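Local atomic coordinates of S-M checkpoint control protein rad4 (Schizosaccharomyces pombe, PDB entry 4BMD), a protein that acts in DNA replication and in the checkpoint coupling S and M phases, and binds both phosphorylated sites of a crb2 dimer through its first two BRCT domains. Residues Asn73-Trp76 with Ile77-Cys80. Residues are numbered along the deposited sequence; the frame is centred on the assembly and turned at random.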
loop_
_atom_site.group_PDB
_atom_site.type_symbol
_atom_site.label_atom_id
_atom_site.label_comp_id
_atom_site.label_asym_id
_atom_site.label_seq_id
_atom_site.Cartn_x
_atom_site.Cartn_y
_atom_site.Cartn_z
ATOM N N ASN A 73 -7.399 0.546 6.109
ATOM C CA ASN A 73 -7.957 1.076 4.869
ATOM C C ASN A 73 -8.672 -0.013 4.074
ATOM O O ASN A 73 -8.664 -1.178 4.473
ATOM C CB ASN A 73 -6.904 1.808 4.022
ATOM C CG ASN A 73 -5.747 0.918 3.604
ATOM O OD1 ASN A 73 -5.906 -0.282 3.385
ATOM N ND2 ASN A 73 -4.566 1.515 3.486
ATOM N N GLU A 74 -9.287 0.360 2.955
ATOM C CA GLU A 74 -10.074 -0.595 2.177
ATOM C C GLU A 74 -9.214 -1.700 1.568
ATOM O O GLU A 74 -9.720 -2.767 1.221
ATOM C CB GLU A 74 -10.891 0.109 1.086
ATOM C CG GLU A 74 -10.090 0.564 -0.123
ATOM C CD GLU A 74 -9.644 2.009 -0.023
ATOM O OE1 GLU A 74 -9.305 2.458 1.092
ATOM O OE2 GLU A 74 -9.641 2.699 -1.064
ATOM N N TRP A 75 -7.915 -1.447 1.447
ATOM C CA TRP A 75 -6.997 -2.440 0.897
ATOM C C TRP A 75 -6.838 -3.630 1.839
ATOM O O TRP A 75 -6.456 -4.721 1.415
ATOM C CB TRP A 75 -5.638 -1.810 0.580
ATOM C CG TRP A 75 -5.670 -0.903 -0.614
ATOM C CD1 TRP A 75 -6.699 -0.747 -1.497
ATOM C CD2 TRP A 75 -4.626 -0.025 -1.057
ATOM N NE1 TRP A 75 -6.362 0.171 -2.462
ATOM C CE2 TRP A 75 -5.094 0.629 -2.214
ATOM C CE3 TRP A 75 -3.343 0.269 -0.587
ATOM C CZ2 TRP A 75 -4.324 1.561 -2.908
ATOM C CZ3 TRP A 75 -2.581 1.195 -1.277
ATOM C CH2 TRP A 75 -3.073 1.829 -2.425
ATOM N N TRP A 76 -7.138 -3.413 3.116
ATOM C CA TRP A 76 -7.143 -4.490 4.098
ATOM C C TRP A 76 -8.256 -5.478 3.767
ATOM O O TRP A 76 -8.087 -6.690 3.905
ATOM C CB TRP A 76 -7.337 -3.924 5.506
ATOM C CG TRP A 76 -7.462 -4.964 6.583
ATOM C CD1 TRP A 76 -6.457 -5.473 7.353
ATOM C CD2 TRP A 76 -8.666 -5.614 7.014
ATOM N NE1 TRP A 76 -6.958 -6.401 8.233
ATOM C CE2 TRP A 76 -8.311 -6.506 8.045
ATOM C CE3 TRP A 76 -10.008 -5.529 6.626
ATOM C CZ2 TRP A 76 -9.249 -7.308 8.693
ATOM C CZ3 TRP A 76 -10.936 -6.326 7.270
ATOM C CH2 TRP A 76 -10.553 -7.204 8.293
ATOM N N ILE A 77 -9.393 -4.947 3.330
ATOM C CA ILE A 77 -10.522 -5.772 2.921
ATOM C C ILE A 77 -10.160 -6.583 1.684
ATOM O O ILE A 77 -10.433 -7.782 1.613
ATOM C CB ILE A 77 -11.761 -4.912 2.610
ATOM C CG1 ILE A 77 -12.130 -4.049 3.817
ATOM C CG2 ILE A 77 -12.932 -5.790 2.195
ATOM C CD1 ILE A 77 -13.281 -3.099 3.559
ATOM N N GLU A 78 -9.539 -5.918 0.714
ATOM C CA GLU A 78 -9.131 -6.564 -0.528
ATOM C C GLU A 78 -8.111 -7.670 -0.275
ATOM O O GLU A 78 -8.151 -8.718 -0.919
ATOM C CB GLU A 78 -8.560 -5.533 -1.502
ATOM C CG GLU A 78 -9.523 -4.408 -1.847
ATOM C CD GLU A 78 -8.912 -3.383 -2.783
ATOM O OE1 GLU A 78 -7.782 -3.612 -3.263
ATOM O OE2 GLU A 78 -9.563 -2.346 -3.037
ATOM N N ARG A 79 -7.201 -7.432 0.664
ATOM C CA ARG A 79 -6.203 -8.432 1.027
ATOM C C ARG A 79 -6.855 -9.637 1.688
ATOM O O ARG A 79 -6.449 -10.775 1.459
ATOM C CB ARG A 79 -5.146 -7.834 1.959
ATOM C CG ARG A 79 -4.096 -6.992 1.255
ATOM C CD ARG A 79 -3.037 -6.514 2.231
ATOM N NE ARG A 79 -2.477 -7.615 3.012
ATOM C CZ ARG A 79 -1.426 -8.337 2.638
ATOM N NH1 ARG A 79 -0.814 -8.078 1.491
ATOM N NH2 ARG A 79 -0.985 -9.319 3.412
ATOM N N CYS A 80 -7.869 -9.378 2.509
ATOM C CA CYS A 80 -8.588 -10.442 3.198
ATOM C C CYS A 80 -9.310 -11.364 2.221
ATOM O O CYS A 80 -9.405 -12.568 2.450
ATOM C CB CYS A 80 -9.581 -9.860 4.208
ATOM S SG CYS A 80 -8.825 -9.240 5.729
#
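Trp76 and Cys80, one turn apart on helix 74-82 of the third BRCT domain, form a sulfur-aromatic contact: SG of Cys80 lies over one face of the indole, 3.5 Å from the centroid of the Trp76 six-membered ring and 10° off its normal. With CG anti to the backbone N (chi1 176°), the Trp76 ring lies along the next turn, its rim meeting CG1 of Ile77 in plane. Were Trp76 replaced by an alanine, the Cys80 sulfur would probably lose its aromatic partner and a gap would open toward Phe52. On another flank, Glu78 runs extended beside Trp75, and its OE1 comes within 3.5 Å of Trp75 CD1, the carboxylate plane turned 52° from the indole; the hydrogen bond of OE1 goes instead to His124 NE2, whose ring stacks on Trp75. Among backbone bonds, Glu78 N reaches Glu74 O at 3.2 Å, while Arg79 N to Trp75 O and Cys80 N to Trp76 O repeat the i to i+4 pattern. At the N-cap, Asn73 OD1 accepts two weak bonds, from Trp75 N and Trp76 N, and ND2 bonds Leu94 O. The chemistry thus divides the helix: Trp76 and Ile77 pack on Phe52, Leu31 and Leu35 within the domain, whereas Trp75, Glu78 and Arg79, salt-bridged to Glu120, give the fourth BRCT domain a mixed aromatic and charged side.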